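Side-chain contact in putative acetyltransferase (Clostridium difficile, PDB 3DSB), which probably transfers acyl groups, being a putative acetyltransferase of the GNAT family: residues Tyr104-Ile109 with Val120-Tyr125. Residues are numbered along the deposited sequence; the frame is centred on the assembly and turned at random.
Sequences YLFNYI and VGMRLY. With BET (trimethyl glycine), chain D; BET (trimethyl glycine), chain F.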
ATOM      1  N   TYR A 104      -4.109  -7.012  21.875  1.00 16.11           N
ATOM      2  CA  TYR A 104      -2.916  -6.302  22.358  1.00 16.96           C
ATOM      3  C   TYR A 104      -2.084  -5.822  21.164  1.00 16.01           C
ATOM      4  O   TYR A 104      -1.570  -4.678  21.154  1.00 16.04           O
ATOM      5  CB  TYR A 104      -2.027  -7.178  23.252  1.00 17.34           C
ATOM      6  CG  TYR A 104      -2.508  -7.407  24.660  1.00 19.62           C
ATOM      7  CD1 TYR A 104      -2.849  -6.342  25.481  1.00 20.23           C
ATOM      8  CD2 TYR A 104      -2.614  -8.704  25.152  1.00 19.22           C
ATOM      9  CE1 TYR A 104      -3.302  -6.578  26.794  1.00 21.82           C
ATOM     10  CE2 TYR A 104      -3.056  -8.958  26.454  1.00 20.73           C
ATOM     11  CZ  TYR A 104      -3.408  -7.890  27.254  1.00 21.65           C
ATOM     12  OH  TYR A 104      -3.862  -8.156  28.546  1.00 23.73           O
ATOM     13  N   LEU A 105      -1.907  -6.698  20.176  1.00 15.09           N
ATOM     14  CA  LEU A 105      -1.106  -6.320  18.993  1.00 14.87           C
ATOM     15  C   LEU A 105      -1.799  -5.243  18.194  1.00 15.08           C
ATOM     16  O   LEU A 105      -1.189  -4.259  17.798  1.00 13.57           O
ATOM     17  CB  LEU A 105      -0.844  -7.551  18.112  1.00 15.32           C
ATOM     18  CG  LEU A 105       0.146  -8.553  18.708  1.00 17.30           C
ATOM     19  CD1 LEU A 105       0.174  -9.772  17.835  1.00 19.01           C
ATOM     20  CD2 LEU A 105       1.524  -7.910  18.835  1.00 18.73           C
ATOM     21  N   PHE A 106      -3.089  -5.427  17.944  1.00 14.45           N
ATOM     22  CA  PHE A 106      -3.808  -4.463  17.115  1.00 14.88           C
ATOM     23  C   PHE A 106      -3.826  -3.081  17.781  1.00 14.42           C
ATOM     24  O   PHE A 106      -3.632  -2.041  17.130  1.00 15.32           O
ATOM     25  CB  PHE A 106      -5.219  -4.996  16.900  1.00 17.11           C
ATOM     26  CG  PHE A 106      -5.677  -4.872  15.512  1.00 17.94           C
ATOM     27  CD1 PHE A 106      -5.500  -5.910  14.595  1.00 19.74           C
ATOM     28  CD2 PHE A 106      -6.297  -3.707  15.110  1.00 23.49           C
ATOM     29  CE1 PHE A 106      -5.920  -5.763  13.232  1.00 22.06           C
ATOM     30  CE2 PHE A 106      -6.728  -3.550  13.804  1.00 23.46           C
ATOM     31  CZ  PHE A 106      -6.536  -4.579  12.863  1.00 22.59           C
ATOM     32  N   ASN A 107      -4.065  -3.069  19.091  1.00 14.60           N
ATOM     33  CA  ASN A 107      -4.092  -1.806  19.823  1.00 15.06           C
ATOM     34  C   ASN A 107      -2.714  -1.172  19.936  1.00 14.66           C
ATOM     35  O   ASN A 107      -2.582   0.064  19.979  1.00 16.43           O
ATOM     36  CB  ASN A 107      -4.792  -1.993  21.171  1.00 15.49           C
ATOM     37  CG  ASN A 107      -6.299  -2.075  21.018  1.00 19.60           C
ATOM     38  OD1 ASN A 107      -6.867  -1.381  20.183  1.00 22.95           O
ATOM     39  ND2 ASN A 107      -6.944  -2.949  21.789  1.00 21.55           N
ATOM     40  N   TYR A 108      -1.670  -2.001  19.965  1.00 14.92           N
ATOM     41  CA  TYR A 108      -0.307  -1.485  19.924  1.00 15.38           C
ATOM     42  C   TYR A 108      -0.060  -0.694  18.634  1.00 15.34           C
ATOM     43  O   TYR A 108       0.510   0.390  18.667  1.00 14.96           O
ATOM     44  CB  TYR A 108       0.686  -2.658  20.017  1.00 17.02           C
ATOM     45  CG  TYR A 108       2.136  -2.262  20.265  1.00 18.07           C
ATOM     46  CD1 TYR A 108       2.590  -2.111  21.574  1.00 20.65           C
ATOM     47  CD2 TYR A 108       3.046  -2.076  19.216  1.00 19.72           C
ATOM     48  CE1 TYR A 108       3.877  -1.764  21.862  1.00 21.81           C
ATOM     49  CE2 TYR A 108       4.393  -1.699  19.516  1.00 20.67           C
ATOM     50  CZ  TYR A 108       4.778  -1.561  20.845  1.00 20.59           C
ATOM     51  OH  TYR A 108       6.094  -1.202  21.206  1.00 23.50           O
ATOM     52  N   ILE A 109      -0.501  -1.219  17.509  1.00 13.88           N
ATOM     53  CA  ILE A 109      -0.324  -0.518  16.238  1.00 13.44           C
ATOM     54  C   ILE A 109      -1.224   0.730  16.206  1.00 14.15           C
ATOM     55  O   ILE A 109      -0.797   1.787  15.731  1.00 14.38           O
ATOM     56  CB  ILE A 109      -0.570  -1.465  15.044  1.00 14.38           C
ATOM     57  CG1 ILE A 109       0.353  -2.699  15.134  1.00 13.97           C
ATOM     58  CG2 ILE A 109      -0.450  -0.697  13.726  1.00 15.00           C
ATOM     59  CD1 ILE A 109       1.819  -2.416  15.260  1.00 16.67           C
ATOM     60  N   VAL A 120      -1.276   9.286   8.871  1.00 12.83           N
ATOM     61  CA  VAL A 120      -2.548   9.935   8.590  1.00 13.80           C
ATOM     62  C   VAL A 120      -3.757   8.996   8.614  1.00 13.44           C
ATOM     63  O   VAL A 120      -4.896   9.440   8.514  1.00 15.25           O
ATOM     64  CB  VAL A 120      -2.473  10.741   7.256  1.00 14.98           C
ATOM     65  CG1 VAL A 120      -1.460  11.880   7.405  1.00 17.51           C
ATOM     66  CG2 VAL A 120      -2.040   9.828   6.119  1.00 15.98           C
ATOM     67  N   GLY A 121      -3.500   7.710   8.780  1.00 13.43           N
ATOM     68  CA  GLY A 121      -4.577   6.744   8.816  1.00 12.82           C
ATOM     69  C   GLY A 121      -4.012   5.337   8.946  1.00 12.24           C
ATOM     70  O   GLY A 121      -2.799   5.136   8.820  1.00 12.02           O
HETATM   71  N   MSE A 122      -4.903   4.374   9.200  1.00 13.74           N
HETATM   72  CA  MSE A 122      -4.512   2.981   9.394  1.00 13.03           C
HETATM   73  C   MSE A 122      -5.519   2.163   8.637  1.00 12.13           C
HETATM   74  O   MSE A 122      -6.731   2.336   8.838  1.00 12.83           O
HETATM   75  CB  MSE A 122      -4.529   2.609  10.895  1.00 13.63           C
HETATM   76  CG  MSE A 122      -3.954   1.256  11.166  1.00 15.15           C
HETATM   77 SE   MSE A 122      -4.048   0.895  13.080  0.60 18.15          SE
HETATM   78  CE  MSE A 122      -5.714  -0.156  13.038  1.00 21.10           C
ATOM     79  N   ARG A 123      -5.040   1.312   7.726  1.00 10.89           N
ATOM     80  CA  ARG A 123      -5.921   0.619   6.794  1.00 10.76           C
ATOM     81  C   ARG A 123      -5.608  -0.850   6.668  1.00 10.62           C
ATOM     82  O   ARG A 123      -4.540  -1.268   7.062  1.00 10.64           O
ATOM     83  CB  ARG A 123      -5.844   1.290   5.422  1.00 11.62           C
ATOM     84  CG  ARG A 123      -6.492   2.662   5.427  1.00 12.39           C
ATOM     85  CD  ARG A 123      -6.299   3.412   4.116  1.00 15.16           C
ATOM     86  NE  ARG A 123      -7.181   4.575   4.135  1.00 19.02           N
ATOM     87  CZ  ARG A 123      -7.206   5.496   3.181  1.00 21.49           C
ATOM     88  NH1 ARG A 123      -6.397   5.376   2.143  1.00 20.83           N
ATOM     89  NH2 ARG A 123      -8.037   6.526   3.300  1.00 25.55           N
ATOM     90  N   LEU A 124      -6.550  -1.622   6.125  1.00 10.41           N
ATOM     91  CA  LEU A 124      -6.232  -2.986   5.728  1.00 10.73           C
ATOM     92  C   LEU A 124      -7.192  -3.377   4.623  1.00 10.39           C
ATOM     93  O   LEU A 124      -8.268  -2.748   4.455  1.00 12.00           O
ATOM     94  CB  LEU A 124      -6.258  -3.981   6.907  1.00 11.04           C
ATOM     95  CG  LEU A 124      -7.578  -4.172   7.660  1.00 11.67           C
ATOM     96  CD1 LEU A 124      -8.580  -5.056   6.904  1.00 12.00           C
ATOM     97  CD2 LEU A 124      -7.318  -4.763   9.063  1.00 12.91           C
ATOM     98  N   TYR A 125      -6.848  -4.423   3.875  1.00 11.07           N
ATOM     99  CA  TYR A 125      -7.843  -5.037   2.937  1.00 12.33           C
ATOM    100  C   TYR A 125      -8.022  -6.499   3.325  1.00 13.01           C
ATOM    101  O   TYR A 125      -7.075  -7.150   3.801  1.00 14.10           O
ATOM    102  CB  TYR A 125      -7.484  -4.835   1.425  1.00 14.59           C
ATOM    103  CG  TYR A 125      -6.124  -5.417   1.019  1.00 15.21           C
ATOM    104  CD1 TYR A 125      -6.018  -6.764   0.621  1.00 18.31           C
ATOM    105  CD2 TYR A 125      -4.945  -4.657   1.098  1.00 15.65           C
ATOM    106  CE1 TYR A 125      -4.776  -7.349   0.303  1.00 21.02           C
ATOM    107  CE2 TYR A 125      -3.706  -5.216   0.723  1.00 18.98           C
ATOM    108  CZ  TYR A 125      -3.627  -6.572   0.365  1.00 20.79           C
ATOM    109  OH  TYR A 125      -2.414  -7.205   0.049  1.00 23.85           O
TER
HETATM  110  N   BET D   1      -7.058   9.155   0.716  0.90 25.32           N
HETATM  111  CA  BET D   1      -5.637   9.595   0.918  0.90 25.91           C
HETATM  112  C   BET D   1      -5.018  10.619  -0.023  0.90 25.87           C
HETATM  113  O   BET D   1      -3.834  10.449  -0.479  0.90 26.26           O
HETATM  114  OXT BET D   1      -5.685  11.674  -0.195  0.90 28.74           O
HETATM  115  C1  BET D   1      -7.032   7.742   0.383  0.90 23.51           C
HETATM  116  C2  BET D   1      -7.895   9.310   1.914  0.90 25.69           C
HETATM  117  C3  BET D   1      -7.737   9.871  -0.372  0.90 25.87           C
HETATM  118  N   BET F   2      -2.302 -11.066  -1.697  0.90 23.89           N
HETATM  119  CA  BET F   2      -0.832 -10.851  -1.642  0.90 24.03           C
HETATM  120  C   BET F   2      -0.049 -11.392  -0.472  0.90 23.31           C
HETATM  121  O   BET F   2       0.868 -10.716   0.192  0.90 22.16           O
HETATM  122  OXT BET F   2      -0.275 -12.603  -0.366  0.90 25.68           O
HETATM  123  C1  BET F   2      -2.759 -11.500  -3.026  0.90 24.35           C
HETATM  124  C2  BET F   2      -2.808 -11.997  -0.677  0.90 24.16           C
HETATM  125  C3  BET F   2      -2.842  -9.729  -1.500  0.90 22.08           C
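F106 of helix 101-115 and selenomethionine M122 of strand 119-127 meet at the heart of this apolar contact, the ring atom CE2 of F106 lying 3.6 Å from the methyl CE of M122. The M122 side chain leaves the strand extended, with CG anti to the backbone N (chi1 -172°), and bends only at its last torsion (chi3 97°), which turns CE to the phenyl ring at an oblique angle while the selenium stays beside the next helical turn. There I109 supplies its CG2 branch, 4.0 Å from SE of M122. L124, two residues along the strand, reaches the rim of the same ring: its CD2 lies near the ring plane, 3.9 Å from CZ of F106. All four side chains are buried, and I87 of strand 82-92, touching F106 and M122, and M142, touching M122 and L124, add to the packing.

The looser side is formed by Y104, exposed on the helix, and by the partly exposed N107, Y108 and Y125, none of which joins the apolar cluster. On the other face of the strand the setting is mixed, aromatic and charged, and holds bound ligand. R123, its chain extended from CG to NE, lies beside one trimethyl glycine, stacks its cation on F84 and forms a salt bridge through NE with E151 of the second subunit. Y125 lies beside another trimethyl glycine, and its OH hydrogen-bonds E75 of the second subunit.

Segments 104-109 and 120-125, their N-to-C directions at 143°, belong to the beta-alpha-beta unit 82-92, 101-115, 119-127 of the GNAT fold. With carbon and selenium alone at the junction, helix and strand are joined by shape and hydrophobic burial, whereas the far face carries the charged and hydroxyl groups that bind the second subunit.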